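Local structure of periplasmic cell division protein (SufI) (6SYY) at residues Q47-F55 with Y196-I204; N425-N435 with M519-A527. The protein is a multicopper oxidase that binds a type 1 copper and a three-copper cluster, and probably oxidises its substrates with reduction of dioxygen. All blocks are in the same frame, centred on the assembly; numbering follows the deposited sequence.

How the contacts relate
Contact 1 (47-55 with 196-204) and contact 2 (425-435 with 519-527) lie on opposite sides of the chain's centre, their own centres about 38 Å apart and their nearest atoms about 21 Å apart. They share no strand. Both are partly buried, but contact 1 lies nearer the middle of the chain, about 16 Å from its centre against about 23 Å. Contact 1 leans a loop on a turn and a strand start, chiefly by apolar side chains, with one hydrogen bond between the segments. Contact 2 pairs strand 432-433 with strand 520-525; it buries about twice the area and adds a polar network at the chain's C-terminal end.

Contact 1. Residues Q47-F55 with Y196-I204; sequences QSLNIPGYF and YGVIDIPLI
Ile51 and Leu49 supply the apolar half of this contact by meeting Ile201 from two directions. Ile51 CD1 lies 3.7 Å from Ile201 CG2, the two side chains crossing at about a right angle, while Leu49 CD2 reaches past the same methyl to Leu203 CD2 at 3.8 Å. The proline rings of Pro52 and Pro202 run antiparallel to each other, with CD of Pro52 3.8 Å from CG of Pro202.

The hydrogen bond between the segments runs from Tyr196 OH to Pro52 O, modelled at 2.4 Å, a length too short to be taken at face value, and the acceptor lies at the edge of the phenol ring, near its plane. With CG of Tyr196 opposite the backbone N (chi1 173°), the ring extends to the loop, where Ile51 CG2 approaches it obliquely at CZ, 4.0 Å away.

The aromatic pair of Tyr54 and Tyr196 is oblique, with ring planes at 66° and centroids 5.8 Å apart; Tyr54 CD1 meets Tyr196 CE2 at 4.0 Å.

Around this joint, Asn234 ND2 bonds to both Asn50 O and Pro202 O, tying loop to strand. Strand 247-254 packs on Ile201 and Leu203 through Phe250, and strand 94-98 places Val94 against Pro52 and Tyr196.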
loop_
_atom_site.group_PDB
_atom_site.type_symbol
_atom_site.label_atom_id
_atom_site.label_comp_id
_atom_site.label_asym_id
_atom_site.label_seq_id
_atom_site.Cartn_x
_atom_site.Cartn_y
_atom_site.Cartn_z
ATOM N N GLN A 47 13.523 3.877 -20.189
ATOM C CA GLN A 47 13.257 2.451 -20.290
ATOM C C GLN A 47 11.754 2.216 -20.372
ATOM O O GLN A 47 10.973 2.926 -19.732
ATOM C CB GLN A 47 13.847 1.689 -19.090
ATOM C CG GLN A 47 15.368 1.780 -18.956
ATOM C CD GLN A 47 16.104 1.047 -20.066
ATOM O OE1 GLN A 47 15.755 -0.080 -20.422
ATOM N NE2 GLN A 47 17.126 1.689 -20.623
ATOM N N SER A 48 11.352 1.225 -21.166
ATOM C CA SER A 48 9.942 0.862 -21.252
ATOM C C SER A 48 9.442 0.348 -19.905
ATOM O O SER A 48 10.076 -0.508 -19.279
ATOM C CB SER A 48 9.739 -0.197 -22.332
ATOM O OG SER A 48 8.421 -0.709 -22.297
ATOM N N LEU A 49 8.304 0.875 -19.459
ATOM C CA LEU A 49 7.762 0.494 -18.161
ATOM C C LEU A 49 7.499 -1.003 -18.107
ATOM O O LEU A 49 6.785 -1.552 -18.951
ATOM C CB LEU A 49 6.472 1.260 -17.874
ATOM C CG LEU A 49 5.777 0.794 -16.593
ATOM C CD1 LEU A 49 6.569 1.233 -15.379
ATOM C CD2 LEU A 49 4.348 1.292 -16.515
ATOM N N ASN A 50 8.084 -1.663 -17.115
ATOM C CA ASN A 50 7.802 -3.071 -16.893
ATOM C C ASN A 50 6.385 -3.231 -16.360
ATOM O O ASN A 50 5.963 -2.497 -15.463
ATOM C CB ASN A 50 8.819 -3.661 -15.914
ATOM C CG ASN A 50 8.454 -5.062 -15.465
ATOM O OD1 ASN A 50 8.394 -5.987 -16.274
ATOM N ND2 ASN A 50 8.223 -5.228 -14.164
ATOM N N ILE A 51 5.639 -4.163 -16.936
ATOM C CA ILE A 51 4.315 -4.540 -16.452
ATOM C C ILE A 51 4.446 -5.905 -15.789
ATOM O O ILE A 51 4.814 -6.876 -16.461
ATOM C CB ILE A 51 3.273 -4.581 -17.582
ATOM C CG1 ILE A 51 3.085 -3.196 -18.206
ATOM C CG2 ILE A 51 1.947 -5.118 -17.057
ATOM C CD1 ILE A 51 2.669 -2.139 -17.217
ATOM N N PRO A 52 4.172 -6.029 -14.491
ATOM C CA PRO A 52 4.364 -7.320 -13.824
ATOM C C PRO A 52 3.462 -8.387 -14.421
ATOM O O PRO A 52 2.412 -8.095 -14.999
ATOM C CB PRO A 52 3.990 -7.030 -12.364
ATOM C CG PRO A 52 4.082 -5.544 -12.224
ATOM C CD PRO A 52 3.704 -4.989 -13.563
ATOM N N GLY A 53 3.895 -9.635 -14.294
ATOM C CA GLY A 53 3.023 -10.745 -14.607
ATOM C C GLY A 53 1.858 -10.803 -13.641
ATOM O O GLY A 53 1.829 -10.143 -12.602
ATOM N N TYR A 54 0.853 -11.591 -14.001
ATOM C CA TYR A 54 -0.304 -11.752 -13.140
ATOM C C TYR A 54 -0.527 -13.227 -12.844
ATOM O O TYR A 54 -0.113 -14.110 -13.602
ATOM C CB TYR A 54 -1.564 -11.135 -13.761
ATOM C CG TYR A 54 -2.067 -11.824 -15.007
ATOM C CD1 TYR A 54 -1.534 -11.522 -16.255
ATOM C CD2 TYR A 54 -3.093 -12.758 -14.940
ATOM C CE1 TYR A 54 -1.999 -12.142 -17.396
ATOM C CE2 TYR A 54 -3.563 -13.382 -16.072
ATOM C CZ TYR A 54 -3.014 -13.071 -17.299
ATOM O OH TYR A 54 -3.483 -13.691 -18.432
ATOM N N PHE A 55 -1.182 -13.483 -11.718
ATOM C CA PHE A 55 -1.471 -14.846 -11.297
ATOM C C PHE A 55 -2.904 -14.896 -10.800
ATOM O O PHE A 55 -3.270 -14.160 -9.878
ATOM C CB PHE A 55 -0.499 -15.312 -10.210
ATOM C CG PHE A 55 -0.773 -16.695 -9.715
ATOM C CD1 PHE A 55 -0.540 -17.790 -10.525
ATOM C CD2 PHE A 55 -1.268 -16.903 -8.440
ATOM C CE1 PHE A 55 -0.793 -19.068 -10.075
ATOM C CE2 PHE A 55 -1.524 -18.177 -7.983
ATOM C CZ PHE A 55 -1.286 -19.261 -8.802
ATOM N N TYR A 196 -6.169 -5.617 -17.786
ATOM C CA TYR A 196 -4.874 -5.554 -17.123
ATOM C C TYR A 196 -3.749 -5.552 -18.151
ATOM O O TYR A 196 -3.777 -6.301 -19.129
ATOM C CB TYR A 196 -4.696 -6.729 -16.157
ATOM C CG TYR A 196 -3.299 -6.775 -15.586
ATOM C CD1 TYR A 196 -2.935 -5.943 -14.538
ATOM C CD2 TYR A 196 -2.334 -7.622 -16.119
ATOM C CE1 TYR A 196 -1.656 -5.958 -14.027
ATOM C CE2 TYR A 196 -1.049 -7.643 -15.615
ATOM C CZ TYR A 196 -0.717 -6.810 -14.568
ATOM O OH TYR A 196 0.557 -6.824 -14.053
ATOM N N GLY A 197 -2.755 -4.695 -17.929
ATOM C CA GLY A 197 -1.637 -4.565 -18.838
ATOM C C GLY A 197 -1.911 -3.792 -20.110
ATOM O O GLY A 197 -0.959 -3.465 -20.831
ATOM N N VAL A 198 -3.169 -3.484 -20.419
ATOM C CA VAL A 198 -3.487 -2.698 -21.604
ATOM C C VAL A 198 -3.783 -1.263 -21.182
ATOM O O VAL A 198 -2.976 -0.356 -21.420
ATOM C CB VAL A 198 -4.664 -3.311 -22.386
ATOM C CG1 VAL A 198 -4.972 -2.482 -23.627
ATOM C CG2 VAL A 198 -4.348 -4.738 -22.763
ATOM N N ILE A 199 -4.938 -1.043 -20.555
ATOM C CA ILE A 199 -5.286 0.265 -20.009
ATOM C C ILE A 199 -5.553 0.222 -18.512
ATOM O O ILE A 199 -5.935 1.247 -17.936
ATOM C CB ILE A 199 -6.486 0.893 -20.748
ATOM C CG1 ILE A 199 -7.741 0.036 -20.578
ATOM C CG2 ILE A 199 -6.156 1.094 -22.235
ATOM C CD1 ILE A 199 -8.984 0.650 -21.203
ATOM N N ASP A 200 -5.366 -0.930 -17.863
ATOM C CA ASP A 200 -5.430 -1.065 -16.408
ATOM C C ASP A 200 -4.011 -1.400 -15.947
ATOM O O ASP A 200 -3.597 -2.561 -15.983
ATOM C CB ASP A 200 -6.441 -2.136 -16.001
ATOM C CG ASP A 200 -6.776 -2.103 -14.512
ATOM O OD1 ASP A 200 -6.075 -1.406 -13.751
ATOM O OD2 ASP A 200 -7.747 -2.775 -14.098
ATOM N N ILE A 201 -3.273 -0.383 -15.516
ATOM C CA ILE A 201 -1.825 -0.450 -15.374
ATOM C C ILE A 201 -1.441 -0.269 -13.909
ATOM O O ILE A 201 -1.791 0.747 -13.298
ATOM C CB ILE A 201 -1.124 0.610 -16.239
ATOM C CG1 ILE A 201 -1.574 0.503 -17.703
ATOM C CG2 ILE A 201 0.389 0.507 -16.089
ATOM C CD1 ILE A 201 -1.241 -0.806 -18.362
ATOM N N PRO A 202 -0.706 -1.202 -13.306
ATOM C CA PRO A 202 -0.163 -0.960 -11.966
ATOM C C PRO A 202 1.032 -0.027 -12.031
ATOM O O PRO A 202 1.847 -0.092 -12.952
ATOM C CB PRO A 202 0.253 -2.360 -11.493
ATOM C CG PRO A 202 0.570 -3.090 -12.751
ATOM C CD PRO A 202 -0.365 -2.547 -13.808
ATOM N N LEU A 203 1.136 0.848 -11.032
ATOM C CA LEU A 203 2.286 1.738 -10.890
ATOM C C LEU A 203 2.781 1.598 -9.453
ATOM O O LEU A 203 2.363 2.334 -8.555
ATOM C CB LEU A 203 1.931 3.184 -11.242
ATOM C CG LEU A 203 1.389 3.476 -12.648
ATOM C CD1 LEU A 203 1.144 4.963 -12.809
ATOM C CD2 LEU A 203 2.331 2.979 -13.732
ATOM N N ILE A 204 3.669 0.631 -9.235
ATOM C CA ILE A 204 4.276 0.407 -7.930
ATOM C C ILE A 204 5.486 1.333 -7.850
ATOM O O ILE A 204 6.546 1.041 -8.408
ATOM C CB ILE A 204 4.651 -1.061 -7.728
ATOM C CG1 ILE A 204 3.391 -1.933 -7.823
ATOM C CG2 ILE A 204 5.366 -1.253 -6.392
ATOM C CD1 ILE A 204 3.651 -3.368 -8.220
#

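Contact 2. Residues N425-N435 with M519-A527; sequences NNPKVLFEQNN and MMVNYRVNA
Glu432 and Arg524 form one of two parallel beta bridges, the other being Gln433 with Val525, that join the outermost strand 432-433 to strand 520-525 in a sheet of the C-terminal cupredoxin-like domain. The backbone evidence is Arg524 N to Phe431 O (3.1 Å), Gln433 N to Arg524 O and Asn526 N to Gln433 O; earlier, Leu430 N donates almost straight to Asn522 O (2.7 Å).

The Phe431 and Tyr523 rings are nearly parallel, their planes 12° apart, but offset, with little overlap. What covers the Phe431 face is Tyr523 CB, a CH-pi contact 3.7 Å from the ring centroid. Tyr523 OH bonds to the carbonyl of His456, a copper ligand.

Arg524 extends from CG to NE with CG turned away from its backbone N (chi1 -175°), which brings the guanidinium between two amides. At its edge NH1 donates to Asn426 OD1 (3.1 Å), while the amide nitrogen of Asn426 bonds to Asp423 OD2, and NE points straight at Asn526 OD1 (2.8 Å, 178°). Toward Arg524 NE, 3.7 Å away, Glu432 OE2 makes a long salt bridge of charge alone, since no N-H points at it. Asn526 ND2 binds the anti lone pair of Glu432 OE2 at 2.8 Å and also donates to Asn434 OD1. Replacing Arg524 with an alanine would probably leave Glu432 without this counter-charge, and Asn526 OD1 and Asn426 OD1 without their guanidinium donors.

A water links Arg524 NH1 to Pro427 O. Asn526 relays between charges, accepting from Arg524 and donating to Glu432, although Glu432 OE2 also sits an unfavourable 2.9 Å from Asn526 OD1, both acceptors. The NE bond and both ND2 bonds fix the amide, which probably lets the two charges balance without direct N-H contact.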
loop_
_atom_site.group_PDB
_atom_site.type_symbol
_atom_site.label_atom_id
_atom_site.label_comp_id
_atom_site.label_asym_id
_atom_site.label_seq_id
_atom_site.Cartn_x
_atom_site.Cartn_y
_atom_site.Cartn_z
ATOM N N ASN A 425 -1.339 -15.984 21.887
ATOM C CA ASN A 425 -2.785 -15.891 21.742
ATOM C C ASN A 425 -3.403 -14.856 22.673
ATOM O O ASN A 425 -4.540 -14.431 22.436
ATOM C CB ASN A 425 -3.430 -17.253 21.993
ATOM C CG ASN A 425 -3.089 -18.260 20.922
ATOM O OD1 ASN A 425 -3.107 -17.949 19.729
ATOM N ND2 ASN A 425 -2.772 -19.478 21.339
ATOM N N ASN A 426 -2.692 -14.446 23.721
ATOM C CA ASN A 426 -3.167 -13.412 24.642
ATOM C C ASN A 426 -2.016 -12.469 24.971
ATOM O O ASN A 426 -1.535 -12.416 26.109
ATOM C CB ASN A 426 -3.759 -14.041 25.904
ATOM C CG ASN A 426 -4.970 -14.902 25.607
ATOM O OD1 ASN A 426 -6.088 -14.398 25.470
ATOM N ND2 ASN A 426 -4.755 -16.206 25.495
ATOM N N PRO A 427 -1.553 -11.693 23.984
ATOM C CA PRO A 427 -0.415 -10.803 24.224
ATOM C C PRO A 427 -0.849 -9.476 24.816
ATOM O O PRO A 427 -2.044 -9.236 25.018
ATOM C CB PRO A 427 0.162 -10.615 22.822
ATOM C CG PRO A 427 -1.084 -10.577 21.967
ATOM C CD PRO A 427 -2.069 -11.544 22.608
ATOM N N LYS A 428 0.116 -8.605 25.090
ATOM C CA LYS A 428 -0.213 -7.234 25.449
ATOM C C LYS A 428 -0.919 -6.554 24.282
ATOM O O LYS A 428 -0.548 -6.734 23.119
ATOM C CB LYS A 428 1.056 -6.467 25.833
ATOM C CG LYS A 428 0.814 -5.022 26.225
ATOM C CD LYS A 428 2.063 -4.352 26.781
ATOM C CE LYS A 428 1.789 -2.877 27.075
ATOM N NZ LYS A 428 2.882 -2.212 27.841
ATOM N N VAL A 429 -1.967 -5.798 24.594
ATOM C CA VAL A 429 -2.678 -4.998 23.606
ATOM C C VAL A 429 -2.768 -3.575 24.133
ATOM O O VAL A 429 -2.923 -3.359 25.341
ATOM C CB VAL A 429 -4.086 -5.554 23.295
ATOM C CG1 VAL A 429 -3.986 -6.927 22.648
ATOM C CG2 VAL A 429 -4.943 -5.607 24.557
ATOM N N LEU A 430 -2.652 -2.602 23.227
ATOM C CA LEU A 430 -2.791 -1.210 23.633
ATOM C C LEU A 430 -4.208 -0.923 24.110
ATOM O O LEU A 430 -4.405 -0.222 25.108
ATOM C CB LEU A 430 -2.420 -0.284 22.478
ATOM C CG LEU A 430 -2.380 1.199 22.849
ATOM C CD1 LEU A 430 -1.272 1.460 23.861
ATOM C CD2 LEU A 430 -2.216 2.082 21.613
ATOM N N PHE A 431 -5.202 -1.458 23.409
ATOM C CA PHE A 431 -6.590 -1.315 23.805
ATOM C C PHE A 431 -7.354 -2.517 23.277
ATOM O O PHE A 431 -6.883 -3.240 22.393
ATOM C CB PHE A 431 -7.205 -0.003 23.288
ATOM C CG PHE A 431 -7.263 0.093 21.790
ATOM C CD1 PHE A 431 -6.197 0.613 21.076
ATOM C CD2 PHE A 431 -8.382 -0.337 21.097
ATOM C CE1 PHE A 431 -6.242 0.698 19.701
ATOM C CE2 PHE A 431 -8.432 -0.257 19.718
ATOM C CZ PHE A 431 -7.361 0.263 19.020
ATOM N N GLU A 432 -8.544 -2.722 23.829
ATOM C CA GLU A 432 -9.373 -3.871 23.508
ATOM C C GLU A 432 -10.786 -3.400 23.207
ATOM O O GLU A 432 -11.290 -2.479 23.855
ATOM C CB GLU A 432 -9.373 -4.875 24.667
ATOM C CG GLU A 432 -10.197 -6.123 24.439
ATOM C CD GLU A 432 -10.048 -7.114 25.575
ATOM O OE1 GLU A 432 -9.092 -6.969 26.365
ATOM O OE2 GLU A 432 -10.886 -8.032 25.682
ATOM N N GLN A 433 -11.417 -4.028 22.217
ATOM C CA GLN A 433 -12.783 -3.709 21.829
ATOM C C GLN A 433 -13.594 -4.993 21.707
ATOM O O GLN A 433 -13.049 -6.085 21.524
ATOM C CB GLN A 433 -12.830 -2.935 20.498
ATOM C CG GLN A 433 -12.007 -1.657 20.481
ATOM C CD GLN A 433 -12.545 -0.599 21.427
ATOM O OE1 GLN A 433 -13.693 -0.667 21.869
ATOM N NE2 GLN A 433 -11.715 0.387 21.741
ATOM N N ASN A 434 -14.908 -4.853 21.822
ATOM C CA ASN A 434 -15.811 -5.958 21.559
ATOM C C ASN A 434 -16.159 -5.998 20.079
ATOM O O ASN A 434 -16.176 -4.968 19.401
ATOM C CB ASN A 434 -17.086 -5.831 22.390
ATOM C CG ASN A 434 -16.866 -6.172 23.840
ATOM O OD1 ASN A 434 -16.088 -7.069 24.161
ATOM N ND2 ASN A 434 -17.547 -5.458 24.729
ATOM N N ASN A 435 -16.428 -7.203 19.582
ATOM C CA ASN A 435 -16.808 -7.367 18.185
ATOM C C ASN A 435 -18.057 -6.547 17.883
ATOM O O ASN A 435 -19.063 -6.635 18.593
ATOM C CB ASN A 435 -17.047 -8.845 17.877
ATOM C CG ASN A 435 -17.193 -9.117 16.392
ATOM O OD1 ASN A 435 -17.032 -8.218 15.566
ATOM N ND2 ASN A 435 -17.489 -10.364 16.045
ATOM N N MET A 519 7.617 1.426 16.282
ATOM C CA MET A 519 6.373 2.181 16.210
ATOM C C MET A 519 5.231 1.260 15.810
ATOM O O MET A 519 4.672 1.394 14.720
ATOM C CB MET A 519 6.524 3.333 15.216
ATOM C CG MET A 519 5.490 4.424 15.375
ATOM S SD MET A 519 5.973 5.965 14.576
ATOM C CE MET A 519 4.622 7.026 15.092
ATOM N N MET A 520 4.877 0.330 16.693
ATOM C CA MET A 520 3.937 -0.737 16.377
ATOM C C MET A 520 3.407 -1.310 17.682
ATOM O O MET A 520 4.182 -1.539 18.615
ATOM C CB MET A 520 4.644 -1.815 15.539
ATOM C CG MET A 520 3.933 -3.139 15.419
ATOM S SD MET A 520 4.863 -4.257 14.347
ATOM C CE MET A 520 6.536 -4.022 14.941
ATOM N N VAL A 521 2.090 -1.512 17.758
ATOM C CA VAL A 521 1.443 -2.113 18.922
ATOM C C VAL A 521 0.380 -3.094 18.441
ATOM O O VAL A 521 -0.001 -3.110 17.271
ATOM C CB VAL A 521 0.795 -1.066 19.858
ATOM C CG1 VAL A 521 1.843 -0.177 20.497
ATOM C CG2 VAL A 521 -0.234 -0.240 19.099
ATOM N N ASN A 522 -0.096 -3.917 19.370
ATOM C CA ASN A 522 -1.272 -4.742 19.143
ATOM C C ASN A 522 -2.507 -4.029 19.676
ATOM O O ASN A 522 -2.435 -3.241 20.621
ATOM C CB ASN A 522 -1.162 -6.102 19.843
ATOM C CG ASN A 522 0.005 -6.941 19.356
ATOM O OD1 ASN A 522 0.312 -6.987 18.168
ATOM N ND2 ASN A 522 0.656 -7.627 20.287
ATOM N N TYR A 523 -3.648 -4.320 19.063
ATOM C CA TYR A 523 -4.935 -4.102 19.701
ATOM C C TYR A 523 -5.761 -5.368 19.511
ATOM O O TYR A 523 -5.426 -6.233 18.698
ATOM C CB TYR A 523 -5.665 -2.852 19.165
ATOM C CG TYR A 523 -6.256 -2.988 17.783
ATOM C CD1 TYR A 523 -7.604 -3.276 17.610
ATOM C CD2 TYR A 523 -5.475 -2.813 16.648
ATOM C CE1 TYR A 523 -8.157 -3.398 16.346
ATOM C CE2 TYR A 523 -6.018 -2.929 15.377
ATOM C CZ TYR A 523 -7.362 -3.223 15.233
ATOM O OH TYR A 523 -7.920 -3.340 13.979
ATOM N N ARG A 524 -6.826 -5.486 20.295
ATOM C CA ARG A 524 -7.593 -6.721 20.371
ATOM C C ARG A 524 -9.059 -6.443 20.081
ATOM O O ARG A 524 -9.610 -5.439 20.537
ATOM C CB ARG A 524 -7.444 -7.368 21.751
ATOM C CG ARG A 524 -8.113 -8.721 21.900
ATOM C CD ARG A 524 -7.998 -9.202 23.345
ATOM N NE ARG A 524 -8.894 -10.316 23.640
ATOM C CZ ARG A 524 -8.487 -11.531 23.989
ATOM N NH1 ARG A 524 -7.191 -11.792 24.097
ATOM N NH2 ARG A 524 -9.378 -12.483 24.238
ATOM N N VAL A 525 -9.682 -7.334 19.314
ATOM C CA VAL A 525 -11.129 -7.332 19.114
ATOM C C VAL A 525 -11.643 -8.711 19.497
ATOM O O VAL A 525 -11.202 -9.717 18.929
ATOM C CB VAL A 525 -11.530 -6.995 17.668
ATOM C CG1 VAL A 525 -13.046 -6.864 17.569
ATOM C CG2 VAL A 525 -10.833 -5.727 17.196
ATOM N N ASN A 526 -12.576 -8.761 20.445
ATOM C CA ASN A 526 -13.050 -10.037 20.957
ATOM C C ASN A 526 -13.973 -10.714 19.945
ATOM O O ASN A 526 -14.320 -10.153 18.900
ATOM C CB ASN A 526 -13.750 -9.842 22.300
ATOM C CG ASN A 526 -12.802 -9.346 23.375
ATOM O OD1 ASN A 526 -11.683 -9.846 23.508
ATOM N ND2 ASN A 526 -13.234 -8.345 24.132
ATOM N N ALA A 527 -14.359 -11.946 20.267
ATOM C CA ALA A 527 -15.131 -12.790 19.358
ATOM C C ALA A 527 -16.521 -12.224 19.074
ATOM O O ALA A 527 -17.167 -11.661 19.960
ATOM C CB ALA A 527 -15.242 -14.204 19.926
HETATM O O HOH W 1 -8.569 -15.278 25.976
HETATM O O HOH W 2 -4.603 -10.012 24.574
HETATM O O HOH W 3 -16.947 -9.697 21.389
#